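Local atomic coordinates of putative oxidoreductase (PDB entry 3WJ7), a protein that probably works as an NAD(P)-dependent oxidoreductase of the short-chain dehydrogenase/reductase (SDR) family, with a Rossmann-type fold that binds the coenzyme. Residues 30-33 with 34-38; 195-198 with 199-202; 226-229 with 230-234; 255-259 with 260-264. All coordinates share one frame; numbering follows the deposited sequence.

Contact 1. Residues 30-33 with 34-38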
ATOM      1  N   ALA A  30      23.638 -22.627   3.510  1.00 36.80           N
ATOM      2  CA  ALA A  30      23.529 -24.025   3.131  1.00 38.37           C
ATOM      3  C   ALA A  30      24.908 -24.671   2.971  1.00 40.33           C
ATOM      4  O   ALA A  30      25.132 -25.749   3.519  1.00 40.91           O
ATOM      5  CB  ALA A  30      22.727 -24.177   1.856  1.00 36.84           C
ATOM      6  N   ARG A  31      25.815 -24.011   2.243  1.00 39.88           N
ATOM      7  CA  ARG A  31      27.162 -24.547   1.989  1.00 43.20           C
ATOM      8  C   ARG A  31      27.862 -24.846   3.313  1.00 43.31           C
ATOM      9  O   ARG A  31      28.436 -25.916   3.478  1.00 43.38           O
ATOM     10  CB  ARG A  31      28.029 -23.600   1.125  1.00 45.59           C
ATOM     11  CG  ARG A  31      27.650 -23.560  -0.355  1.00 48.37           C
ATOM     12  CD  ARG A  31      28.344 -22.430  -1.127  1.00 54.15           C
ATOM     13  NE  ARG A  31      27.400 -21.854  -2.098  1.00 66.36           N
ATOM     14  CZ  ARG A  31      26.929 -20.593  -2.106  1.00 65.25           C
ATOM     15  NH1 ARG A  31      27.339 -19.676  -1.237  1.00 59.83           N
ATOM     16  NH2 ARG A  31      26.049 -20.236  -3.032  1.00 64.68           N
ATOM     17  N   VAL A  32      27.777 -23.911   4.259  1.00 42.37           N
ATOM     18  CA  VAL A  32      28.437 -24.070   5.558  1.00 43.15           C
ATOM     19  C   VAL A  32      27.928 -25.327   6.293  1.00 44.55           C
ATOM     20  O   VAL A  32      28.712 -26.142   6.761  1.00 49.37           O
ATOM     21  CB  VAL A  32      28.322 -22.769   6.402  1.00 40.80           C
ATOM     22  CG1 VAL A  32      28.608 -22.997   7.882  1.00 38.50           C
ATOM     23  CG2 VAL A  32      29.242 -21.692   5.844  1.00 39.02           C
ATOM     24  N   LEU A  33      26.616 -25.464   6.380  1.00 44.83           N
ATOM     25  CA  LEU A  33      25.972 -26.623   6.964  1.00 46.17           C
ATOM     26  C   LEU A  33      26.411 -27.920   6.300  1.00 48.09           C
ATOM     27  O   LEU A  33      26.631 -28.939   6.981  1.00 47.74           O
ATOM     28  CB  LEU A  33      24.440 -26.493   6.845  1.00 43.25           C
ATOM     29  CG  LEU A  33      23.900 -25.325   7.642  1.00 40.98           C
ATOM     30  CD1 LEU A  33      22.397 -25.236   7.475  1.00 42.76           C
ATOM     31  CD2 LEU A  33      24.303 -25.416   9.109  1.00 40.78           C
ATOM     32  N   GLU A  34      26.504 -27.888   4.974  1.00 50.18           N
ATOM     33  CA  GLU A  34      26.967 -29.039   4.221  1.00 55.46           C
ATOM     34  C   GLU A  34      28.408 -29.445   4.606  1.00 59.00           C
ATOM     35  O   GLU A  34      28.665 -30.628   4.807  1.00 55.54           O
ATOM     36  CB  GLU A  34      26.872 -28.774   2.729  1.00 55.67           C
ATOM     37  CG  GLU A  34      27.173 -29.993   1.868  1.00 64.53           C
ATOM     38  CD  GLU A  34      25.947 -30.855   1.630  1.00 75.30           C
ATOM     39  OE1 GLU A  34      24.839 -30.277   1.439  1.00 80.93           O
ATOM     40  OE2 GLU A  34      26.096 -32.105   1.623  1.00 72.88           O
ATOM     41  N   GLU A  35      29.323 -28.472   4.716  1.00 62.50           N
ATOM     42  CA  GLU A  35      30.736 -28.743   5.039  1.00 68.08           C
ATOM     43  C   GLU A  35      30.880 -29.191   6.486  1.00 63.16           C
ATOM     44  O   GLU A  35      31.831 -29.896   6.833  1.00 63.92           O
ATOM     45  CB  GLU A  35      31.643 -27.529   4.737  1.00 76.03           C
ATOM     46  CG  GLU A  35      31.520 -27.010   3.293  1.00 86.23           C
ATOM     47  CD  GLU A  35      32.410 -25.802   2.979  1.00 91.15           C
ATOM     48  OE1 GLU A  35      33.649 -25.900   3.151  1.00102.53           O
ATOM     49  OE2 GLU A  35      31.879 -24.752   2.536  1.00 83.31           O
ATOM     50  N   ARG A  36      29.933 -28.777   7.322  1.00 54.91           N
ATOM     51  CA  ARG A  36      29.778 -29.339   8.655  1.00 52.54           C
ATOM     52  C   ARG A  36      29.047 -30.725   8.702  1.00 52.85           C
ATOM     53  O   ARG A  36      28.823 -31.267   9.782  1.00 51.32           O
ATOM     54  CB  ARG A  36      29.082 -28.316   9.565  1.00 50.66           C
ATOM     55  CG  ARG A  36      30.008 -27.569  10.530  1.00 49.13           C
ATOM     56  CD  ARG A  36      29.193 -26.478  11.155  1.00 48.40           C
ATOM     57  NE  ARG A  36      29.863 -25.475  11.983  1.00 48.76           N
ATOM     58  CZ  ARG A  36      30.660 -24.488  11.557  1.00 48.13           C
ATOM     59  NH1 ARG A  36      31.045 -24.359  10.283  1.00 46.21           N
ATOM     60  NH2 ARG A  36      31.102 -23.615  12.444  1.00 49.54           N
ATOM     61  N   GLY A  37      28.675 -31.268   7.534  1.00 52.80           N
ATOM     62  CA  GLY A  37      27.938 -32.545   7.390  1.00 53.59           C
ATOM     63  C   GLY A  37      26.530 -32.746   7.985  1.00 56.03           C
ATOM     64  O   GLY A  37      26.223 -33.810   8.508  1.00 55.28           O
ATOM     65  N   HIS A  38      25.664 -31.741   7.906  1.00 54.58           N
ATOM     66  CA  HIS A  38      24.240 -31.960   8.127  1.00 51.86           C
ATOM     67  C   HIS A  38      23.663 -32.642   6.914  1.00 50.90           C
ATOM     68  O   HIS A  38      24.203 -32.502   5.816  1.00 51.98           O
ATOM     69  CB  HIS A  38      23.539 -30.617   8.312  1.00 50.93           C
ATOM     70  CG  HIS A  38      23.906 -29.939   9.583  1.00 52.43           C
ATOM     71  ND1 HIS A  38      22.971 -29.574  10.523  1.00 56.28           N
ATOM     72  CD2 HIS A  38      25.112 -29.608  10.101  1.00 55.84           C
ATOM     73  CE1 HIS A  38      23.583 -29.027  11.560  1.00 57.14           C
ATOM     74  NE2 HIS A  38      24.885 -29.042  11.331  1.00 56.52           N
TER
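Leu33 CD2 lies over one face of the His38 imidazole, 4.3 Å above the plane and over the ring centre. His38 CD2 lies 3.5 Å from Leu33 O, and His38 ND1 is hydrogen-bonded to Thr16 OG1. The second flat group, the Arg36 guanidinium, is met obliquely by Val32, whose CG1 sits 3.7 Å from Arg36 NH1; the two side chains lie alongside and point the same way. With CG1 anti to the backbone N of Val32 (chi1 163°), this methyl is the one brought beside Arg36. The polar end of Arg36 is held from outside the turn, NE by a salt bridge to Glu232 and NH1 by one to Glu225, which is likely to restrict its rotation. Glu35 runs extended past Arg31 O.

Beneath these side chains the helix ends in a Schellman motif. Regular i to i+4 bonds run up to Arg36 N, 3.0 Å from Val32 O. Gly37 then takes positive phi (61°), its N bonded to Glu34 O at 2.8 Å, while His38 N reaches back to Leu33 O at 3.1 Å in a nearly straight bond (173°). The chain thereby leaves helix 24-35 and enters strand 39-44, within the first beta-alpha-beta unit of the Rossmann-type fold. Leu33 packs against Thr16 and Val18 of strand 15-18 and Leu40 of strand 39-44; Val32 and Arg36 face helix 220-233, and Arg31 and Glu34 lie against the loop at Leu56.

Contact 2. Residues 195-198 with 199-202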
ATOM      1  N   THR A 195      23.212  -3.447  -2.303  1.00 38.89           N
ATOM      2  CA  THR A 195      24.588  -3.117  -1.966  1.00 39.88           C
ATOM      3  C   THR A 195      25.604  -3.637  -3.017  1.00 41.29           C
ATOM      4  O   THR A 195      26.545  -2.898  -3.406  1.00 37.70           O
ATOM      5  CB  THR A 195      24.917  -3.522  -0.511  1.00 44.94           C
ATOM      6  OG1 THR A 195      24.106  -2.731   0.382  1.00 46.06           O
ATOM      7  CG2 THR A 195      26.364  -3.278  -0.190  1.00 43.73           C
ATOM      8  N   GLY A 196      25.401  -4.867  -3.510  1.00 39.42           N
ATOM      9  CA  GLY A 196      26.172  -5.328  -4.674  1.00 37.74           C
ATOM     10  C   GLY A 196      26.056  -4.405  -5.902  1.00 40.27           C
ATOM     11  O   GLY A 196      27.058  -4.168  -6.622  1.00 41.73           O
ATOM     12  N   GLN A 197      24.852  -3.864  -6.144  1.00 36.71           N
ATOM     13  CA  GLN A 197      24.592  -3.138  -7.373  1.00 35.54           C
ATOM     14  C   GLN A 197      25.329  -1.831  -7.218  1.00 36.75           C
ATOM     15  O   GLN A 197      26.031  -1.371  -8.151  1.00 34.81           O
ATOM     16  CB  GLN A 197      23.076  -3.000  -7.660  1.00 38.70           C
ATOM     17  CG  GLN A 197      22.640  -2.384  -9.011  1.00 41.91           C
ATOM     18  CD  GLN A 197      23.328  -2.995 -10.239  1.00 44.29           C
ATOM     19  OE1 GLN A 197      23.066  -4.142 -10.625  1.00 46.24           O
ATOM     20  NE2 GLN A 197      24.233  -2.223 -10.851  1.00 41.30           N
ATOM     21  N   MET A 198      25.256  -1.254  -6.015  1.00 38.67           N
ATOM     22  CA  MET A 198      26.103  -0.076  -5.711  1.00 39.74           C
ATOM     23  C   MET A 198      27.604  -0.318  -5.928  1.00 38.79           C
ATOM     24  O   MET A 198      28.304   0.525  -6.483  1.00 39.32           O
ATOM     25  CB  MET A 198      25.884   0.388  -4.295  1.00 43.00           C
ATOM     26  CG  MET A 198      24.757   1.399  -4.118  1.00 46.53           C
ATOM     27  SD  MET A 198      24.502   1.500  -2.334  1.00 49.28           S
ATOM     28  CE  MET A 198      24.468   3.245  -2.039  1.00 53.21           C
ATOM     29  N   ILE A 199      28.094  -1.483  -5.530  1.00 40.45           N
ATOM     30  CA  ILE A 199      29.534  -1.754  -5.640  1.00 45.29           C
ATOM     31  C   ILE A 199      29.884  -1.918  -7.104  1.00 45.81           C
ATOM     32  O   ILE A 199      30.886  -1.397  -7.554  1.00 46.75           O
ATOM     33  CB  ILE A 199      29.963  -2.983  -4.818  1.00 43.00           C
ATOM     34  CG1 ILE A 199      30.042  -2.596  -3.356  1.00 40.33           C
ATOM     35  CG2 ILE A 199      31.262  -3.574  -5.336  1.00 41.89           C
ATOM     36  CD1 ILE A 199      29.459  -3.671  -2.460  1.00 46.42           C
ATOM     37  N   LEU A 200      29.027  -2.619  -7.831  1.00 44.87           N
ATOM     38  CA  LEU A 200      29.149  -2.747  -9.274  1.00 47.79           C
ATOM     39  C   LEU A 200      29.114  -1.369 -10.009  1.00 48.62           C
ATOM     40  O   LEU A 200      29.995  -1.087 -10.804  1.00 48.17           O
ATOM     41  CB  LEU A 200      27.992  -3.612  -9.722  1.00 52.07           C
ATOM     42  CG  LEU A 200      28.038  -4.605 -10.856  1.00 56.81           C
ATOM     43  CD1 LEU A 200      29.235  -5.520 -10.688  1.00 55.53           C
ATOM     44  CD2 LEU A 200      26.707  -5.372 -10.873  1.00 51.58           C
ATOM     45  N   ASP A 201      28.113  -0.517  -9.742  1.00 44.70           N
ATOM     46  CA  ASP A 201      28.009   0.780 -10.410  1.00 47.12           C
ATOM     47  C   ASP A 201      29.272   1.558 -10.197  1.00 54.45           C
ATOM     48  O   ASP A 201      29.811   2.166 -11.132  1.00 59.24           O
ATOM     49  CB  ASP A 201      26.873   1.651  -9.862  1.00 46.46           C
ATOM     50  CG  ASP A 201      25.462   1.074 -10.117  1.00 44.70           C
ATOM     51  OD1 ASP A 201      25.210   0.357 -11.100  1.00 41.72           O
ATOM     52  OD2 ASP A 201      24.583   1.368  -9.288  1.00 50.77           O
ATOM     53  N   CYS A 202      29.730   1.539  -8.948  1.00 55.15           N
ATOM     54  CA  CYS A 202      30.921   2.236  -8.535  1.00 52.60           C
ATOM     55  C   CYS A 202      32.209   1.688  -9.192  1.00 53.77           C
ATOM     56  O   CYS A 202      32.972   2.445  -9.799  1.00 56.66           O
ATOM     57  CB  CYS A 202      31.037   2.197  -7.017  1.00 57.02           C
ATOM     58  SG  CYS A 202      32.505   3.007  -6.351  1.00 65.82           S
TER
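Gln197 and Asp201, one turn apart on the alpha-helix 194-203, are joined by an i to i+4 side-chain hydrogen bond: Gln197 NE2 donates to Asp201 OD1 at 2.8 Å. The N-H...O angle is 140°, so the bond is bent. The acceptor lies close to the amide plane of Gln197, whereas the donor comes from above the carboxylate plane, 46° out of it; the side chains cross at about a right angle. Gln197 bends at chi2 (49°), which swings its amide along the helix instead of straight out from it. Leu200 CD2 comes obliquely to the same amide, 3.9 Å from Gln197 OE1.

One turn of backbone bonding sets the pair in place, with Asp201 N bonded to Gln197 O at 2.8 Å. The second carboxylate oxygen, Asp201 OD2, forms a salt bridge with Arg296 of the second subunit, and Gln197 packs on the same arginine, so the pair forms part of a subunit interface. Replacing Asp201 by an alanine would probably leave that arginine without this counter-charge and set the Gln197 amide free to turn.

The buried side of the helix is mainly apolar. Thr195 and Ile199 lean on Val185 of strand 176-185, Met198 packs on Leu249 and Phe253 of helix 249-259 and on Trp283 of the second subunit, and the side chain of Cys202 comes within about 3 Å (nearest atoms) of a bound mercury ion. Within the helix, Ile199 CD1 meets Thr195 CG2 at 3.9 Å.

Contact 3. Residues 226-229 with 230-234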
ATOM      1  N   GLY A 226      28.267 -17.686  11.127  1.00 38.08           N
ATOM      2  CA  GLY A 226      27.590 -17.260  12.348  1.00 37.41           C
ATOM      3  C   GLY A 226      26.265 -17.980  12.588  1.00 37.92           C
ATOM      4  O   GLY A 226      25.885 -18.200  13.736  1.00 37.56           O
ATOM      5  N   HIS A 227      25.556 -18.364  11.520  1.00 37.70           N
ATOM      6  CA  HIS A 227      24.359 -19.177  11.691  1.00 38.39           C
ATOM      7  C   HIS A 227      24.727 -20.536  12.292  1.00 39.14           C
ATOM      8  O   HIS A 227      24.011 -21.061  13.142  1.00 37.24           O
ATOM      9  CB  HIS A 227      23.647 -19.424  10.361  1.00 41.15           C
ATOM     10  CG  HIS A 227      22.895 -18.250   9.826  1.00 40.50           C
ATOM     11  ND1 HIS A 227      21.521 -18.246   9.697  1.00 42.93           N
ATOM     12  CD2 HIS A 227      23.321 -17.070   9.324  1.00 38.95           C
ATOM     13  CE1 HIS A 227      21.132 -17.096   9.175  1.00 37.05           C
ATOM     14  NE2 HIS A 227      22.205 -16.365   8.943  1.00 36.01           N
ATOM     15  N   ALA A 228      25.839 -21.120  11.841  1.00 39.66           N
ATOM     16  CA  ALA A 228      26.202 -22.448  12.324  1.00 38.00           C
ATOM     17  C   ALA A 228      26.537 -22.373  13.802  1.00 39.47           C
ATOM     18  O   ALA A 228      26.112 -23.224  14.603  1.00 36.95           O
ATOM     19  CB  ALA A 228      27.345 -23.039  11.507  1.00 37.74           C
ATOM     20  N   LEU A 229      27.267 -21.310  14.159  1.00 42.25           N
ATOM     21  CA  LEU A 229      27.660 -21.039  15.562  1.00 41.32           C
ATOM     22  C   LEU A 229      26.477 -20.813  16.451  1.00 40.09           C
ATOM     23  O   LEU A 229      26.542 -21.136  17.627  1.00 42.44           O
ATOM     24  CB  LEU A 229      28.570 -19.805  15.642  1.00 41.44           C
ATOM     25  CG  LEU A 229      29.865 -19.988  14.846  1.00 43.26           C
ATOM     26  CD1 LEU A 229      30.678 -18.695  14.739  1.00 40.90           C
ATOM     27  CD2 LEU A 229      30.636 -21.152  15.460  1.00 37.41           C
ATOM     28  N   ALA A 230      25.398 -20.227  15.911  1.00 39.23           N
ATOM     29  CA  ALA A 230      24.199 -20.028  16.732  1.00 39.16           C
ATOM     30  C   ALA A 230      23.491 -21.345  16.996  1.00 39.94           C
ATOM     31  O   ALA A 230      22.955 -21.529  18.088  1.00 39.19           O
ATOM     32  CB  ALA A 230      23.248 -19.038  16.123  1.00 40.28           C
ATOM     33  N   LEU A 231      23.501 -22.242  16.004  1.00 37.92           N
ATOM     34  CA  LEU A 231      23.025 -23.599  16.196  1.00 40.78           C
ATOM     35  C   LEU A 231      23.868 -24.348  17.240  1.00 48.54           C
ATOM     36  O   LEU A 231      23.307 -25.097  18.049  1.00 54.00           O
ATOM     37  CB  LEU A 231      23.059 -24.393  14.882  1.00 36.53           C
ATOM     38  CG  LEU A 231      22.902 -25.911  15.084  1.00 35.43           C
ATOM     39  CD1 LEU A 231      21.493 -26.300  15.407  1.00 34.65           C
ATOM     40  CD2 LEU A 231      23.290 -26.666  13.848  1.00 37.68           C
ATOM     41  N   GLU A 232      25.197 -24.173  17.216  1.00 48.52           N
ATOM     42  CA  GLU A 232      26.067 -24.918  18.150  1.00 50.75           C
ATOM     43  C   GLU A 232      26.083 -24.365  19.568  1.00 55.88           C
ATOM     44  O   GLU A 232      25.898 -25.136  20.495  1.00 56.62           O
ATOM     45  CB  GLU A 232      27.472 -25.094  17.607  1.00 47.31           C
ATOM     46  CG  GLU A 232      27.520 -26.157  16.513  1.00 50.82           C
ATOM     47  CD  GLU A 232      28.436 -25.785  15.348  1.00 58.11           C
ATOM     48  OE1 GLU A 232      29.285 -24.878  15.521  1.00 64.80           O
ATOM     49  OE2 GLU A 232      28.306 -26.388  14.247  1.00 59.16           O
ATOM     50  N   ARG A 233      26.216 -23.039  19.739  1.00 58.17           N
ATOM     51  CA  ARG A 233      26.464 -22.451  21.071  1.00 56.28           C
ATOM     52  C   ARG A 233      25.459 -21.386  21.508  1.00 52.03           C
ATOM     53  O   ARG A 233      25.643 -20.750  22.542  1.00 48.46           O
ATOM     54  CB  ARG A 233      27.917 -21.898  21.191  1.00 62.42           C
ATOM     55  CG  ARG A 233      28.994 -22.752  20.506  1.00 71.02           C
ATOM     56  CD  ARG A 233      30.423 -22.195  20.586  1.00 79.07           C
ATOM     57  NE  ARG A 233      31.184 -22.690  21.746  1.00 88.65           N
ATOM     58  CZ  ARG A 233      31.801 -21.929  22.663  1.00 95.15           C
ATOM     59  NH1 ARG A 233      31.787 -20.592  22.594  1.00 85.43           N
ATOM     60  NH2 ARG A 233      32.459 -22.518  23.660  1.00 80.59           N
ATOM     61  N   GLY A 234      24.397 -21.174  20.735  1.00 53.93           N
ATOM     62  CA  GLY A 234      23.446 -20.076  21.036  1.00 48.88           C
ATOM     63  C   GLY A 234      22.379 -20.549  21.987  1.00 48.71           C
ATOM     64  O   GLY A 234      22.147 -21.739  22.051  1.00 48.87           O
TER
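Ala230 to Arg233 donate in turn to the carbonyls of Gly226 to Leu229, an alpha-helical ladder through the last turn of helix 220-233 that closes with Arg233 N on Leu229 O at 2.9 Å, carries a weak second bond from Ala230 N to His227 O (3.2 Å), and gives way at Gly234, where the chain leaves helical geometry with a weak bond from Gly234 N to Ala230 O.

Among the side chains, Glu232 reaches back over the preceding turn. Its chain bends at chi2 (140°) and lays the carboxylate against that turn: Glu232 CD comes to 3.5 Å from Ala228 O, and Glu232 OE1 meets Leu229 CD2 at 4.0 Å as the two side chains cross at a slant. The same Ala228 O accepts the backbone N of Glu232 at 2.9 Å, so the amide and the carboxylate of one residue gather round a single carbonyl oxygen. The other acid oxygen, OE2, is the partner of Arg36. The small CB of Ala230 rests 3.7 Å from Gly226 O. Arg233 sets CB 3.9 Å from Leu229 O, and the rest of its chain then leads away from the turn.

One side of the helix lies against the central sheet: Ala230 packs on Ile177 and Val179 of strand 176-185, and Leu231 on Ile80 and Phe82 of strand 78-83 and Ile122 of strand 120-124. Ala228 and Leu229 meet Arg36, and Leu231 meets His38, just beyond helix 24-35.

Contact 4. Residues 255-259 with 260-264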
ATOM      1  N   MET A 255      37.095   2.601  -0.871  1.00 44.59           N
ATOM      2  CA  MET A 255      37.683   1.250  -0.967  1.00 47.05           C
ATOM      3  C   MET A 255      37.393   0.617  -2.320  1.00 46.35           C
ATOM      4  O   MET A 255      38.314   0.160  -2.987  1.00 45.72           O
ATOM      5  CB  MET A 255      37.111   0.310   0.068  1.00 50.91           C
ATOM      6  CG  MET A 255      37.719   0.317   1.440  1.00 61.04           C
ATOM      7  SD  MET A 255      36.901  -0.939   2.466  1.00 68.58           S
ATOM      8  CE  MET A 255      36.453  -2.110   1.200  1.00 53.42           C
ATOM      9  N   VAL A 256      36.111   0.565  -2.699  1.00 41.80           N
ATOM     10  CA  VAL A 256      35.697   0.022  -3.998  1.00 45.54           C
ATOM     11  C   VAL A 256      36.574   0.619  -5.091  1.00 48.40           C
ATOM     12  O   VAL A 256      37.177  -0.098  -5.867  1.00 56.05           O
ATOM     13  CB  VAL A 256      34.175   0.263  -4.324  1.00 43.32           C
ATOM     14  CG1 VAL A 256      33.828  -0.200  -5.725  1.00 41.31           C
ATOM     15  CG2 VAL A 256      33.261  -0.458  -3.349  1.00 42.61           C
ATOM     16  N   SER A 257      36.647   1.936  -5.129  1.00 49.25           N
ATOM     17  CA  SER A 257      37.365   2.614  -6.184  1.00 53.76           C
ATOM     18  C   SER A 257      38.837   2.342  -6.200  1.00 52.70           C
ATOM     19  O   SER A 257      39.405   2.196  -7.287  1.00 49.17           O
ATOM     20  CB  SER A 257      37.133   4.101  -6.099  1.00 53.76           C
ATOM     21  OG  SER A 257      35.749   4.311  -6.324  1.00 64.75           O
ATOM     22  N   GLN A 258      39.454   2.305  -5.014  1.00 53.03           N
ATOM     23  CA  GLN A 258      40.887   2.034  -4.941  1.00 57.41           C
ATOM     24  C   GLN A 258      41.223   0.589  -5.357  1.00 57.36           C
ATOM     25  O   GLN A 258      42.158   0.402  -6.111  1.00 61.24           O
ATOM     26  CB  GLN A 258      41.539   2.500  -3.621  1.00 61.03           C
ATOM     27  CG  GLN A 258      41.785   1.473  -2.525  1.00 70.60           C
ATOM     28  CD  GLN A 258      41.953   2.128  -1.142  1.00 79.61           C
ATOM     29  OE1 GLN A 258      42.545   1.541  -0.231  1.00 83.94           O
ATOM     30  NE2 GLN A 258      41.427   3.348  -0.981  1.00 73.54           N
ATOM     31  N   ILE A 259      40.422  -0.388  -4.927  1.00 54.55           N
ATOM     32  CA  ILE A 259      40.554  -1.780  -5.337  1.00 51.87           C
ATOM     33  C   ILE A 259      40.256  -1.981  -6.839  1.00 57.96           C
ATOM     34  O   ILE A 259      40.893  -2.815  -7.513  1.00 56.19           O
ATOM     35  CB  ILE A 259      39.611  -2.697  -4.531  1.00 49.24           C
ATOM     36  CG1 ILE A 259      39.950  -2.711  -3.040  1.00 47.12           C
ATOM     37  CG2 ILE A 259      39.704  -4.134  -5.021  1.00 49.14           C
ATOM     38  CD1 ILE A 259      38.742  -2.994  -2.162  1.00 41.85           C
ATOM     39  N   ALA A 260      39.284  -1.242  -7.365  1.00 57.85           N
ATOM     40  CA  ALA A 260      38.891  -1.425  -8.754  1.00 58.06           C
ATOM     41  C   ALA A 260      39.736  -0.576  -9.696  1.00 64.42           C
ATOM     42  O   ALA A 260      39.476  -0.564 -10.902  1.00 66.24           O
ATOM     43  CB  ALA A 260      37.423  -1.099  -8.936  1.00 56.44           C
ATOM     44  N   GLY A 261      40.735   0.132  -9.148  1.00 67.00           N
ATOM     45  CA  GLY A 261      41.563   1.090  -9.917  1.00 63.98           C
ATOM     46  C   GLY A 261      40.800   2.217 -10.634  1.00 65.67           C
ATOM     47  O   GLY A 261      41.145   2.582 -11.767  1.00 67.36           O
ATOM     48  N   VAL A 262      39.782   2.792  -9.993  1.00 58.53           N
ATOM     49  CA  VAL A 262      38.961   3.803 -10.669  1.00 58.46           C
ATOM     50  C   VAL A 262      38.833   5.099  -9.833  1.00 60.35           C
ATOM     51  O   VAL A 262      39.187   5.116  -8.649  1.00 62.12           O
ATOM     52  CB  VAL A 262      37.585   3.199 -11.087  1.00 58.37           C
ATOM     53  CG1 VAL A 262      36.542   3.294  -9.968  1.00 46.68           C
ATOM     54  CG2 VAL A 262      37.083   3.850 -12.366  1.00 60.93           C
ATOM     55  N   LYS A 263      38.345   6.182 -10.435  1.00 57.48           N
ATOM     56  CA  LYS A 263      38.140   7.423  -9.677  1.00 64.81           C
ATOM     57  C   LYS A 263      36.927   7.324  -8.729  1.00 62.50           C
ATOM     58  O   LYS A 263      35.868   6.863  -9.162  1.00 57.83           O
ATOM     59  CB  LYS A 263      37.983   8.618 -10.627  1.00 69.51           C
ATOM     60  CG  LYS A 263      39.273   8.921 -11.377  1.00 83.65           C
ATOM     61  CD  LYS A 263      39.591  10.403 -11.401  1.00 91.43           C
ATOM     62  CE  LYS A 263      41.053  10.616 -11.753  1.00 96.67           C
ATOM     63  NZ  LYS A 263      41.314  12.064 -11.996  1.00 98.33           N
ATOM     64  N   PRO A 264      37.071   7.749  -7.451  1.00 58.50           N
ATOM     65  CA  PRO A 264      35.946   7.680  -6.478  1.00 60.65           C
ATOM     66  C   PRO A 264      34.864   8.689  -6.858  1.00 60.38           C
ATOM     67  O   PRO A 264      35.155   9.594  -7.625  1.00 66.09           O
ATOM     68  CB  PRO A 264      36.605   8.055  -5.143  1.00 61.65           C
ATOM     69  CG  PRO A 264      37.815   8.860  -5.535  1.00 58.22           C
ATOM     70  CD  PRO A 264      38.303   8.265  -6.830  1.00 57.96           C
TER
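Val262 N reaches back to Ser257 O at 2.8 Å in a nearly straight bond (172°), the i to i+5 (6→1) bond of a Schellman motif that ends helix 249-259. The last regular i to i+4 bond is Ala260 N to Val256 O, also 2.8 Å. Between them, Gly261 N makes a weak bond of 3.4 Å to Gln258 O, and with Gly261 at positive phi (57°) the chain turns back.

Ser257 is the side chain around which the returning loop folds. Its OG, anti to the carbonyl carbon, is hydrogen-bonded to Phe253 O one turn earlier in the helix, which settles its direction; a mercury ion lies about 3 Å from this side chain (nearest atoms). On the loop side Ser257 OG touches Pro264 CA at 3.4 Å, and Ser257 CB rests at the same distance from Val262 O. Val262 presents CG1 to the serine, 3.9 Å from Ser257 OG, with that methyl wedged between its own backbone N and carbonyl carbon (chi1 87°). From the proline ring, Pro264 CB lies 4.0 Å from Ser257 OG.

The helix end packs on two others. Met255 and Val256 pack on Val328, and Ile259 on Thr329, of helix 324-337, whose Arg336 makes a weak hydrogen bond to Ala260 O. Towards helix 194-203, Val256 meets Ile199 and Cys202, Ser257 meets Cys202, and Ala260 meets Ala203. The loop then leads on to strand 267-269.

How the contacts relate
All four contacts are local, each made within one helix or at its end, so along the chain they follow in series and none nests or crosses. Contact 1 turns the chain from helix 24-35 into strand 39-44; contact 2 stays inside helix 194-203; contact 3 ends helix 220-233; contact 4 ends helix 249-259 and opens the loop to strand 267-269. In space they form two pairs. Contacts 1 and 3, centres about 13 Å apart, join two helices beside the Rossmann sheet. Contacts 2 and 4, centres about 12 Å apart, join helices 194-203 and 249-259. The two pairs lie far apart, with contacts 2 and 3 on opposite sides of the chain's centre.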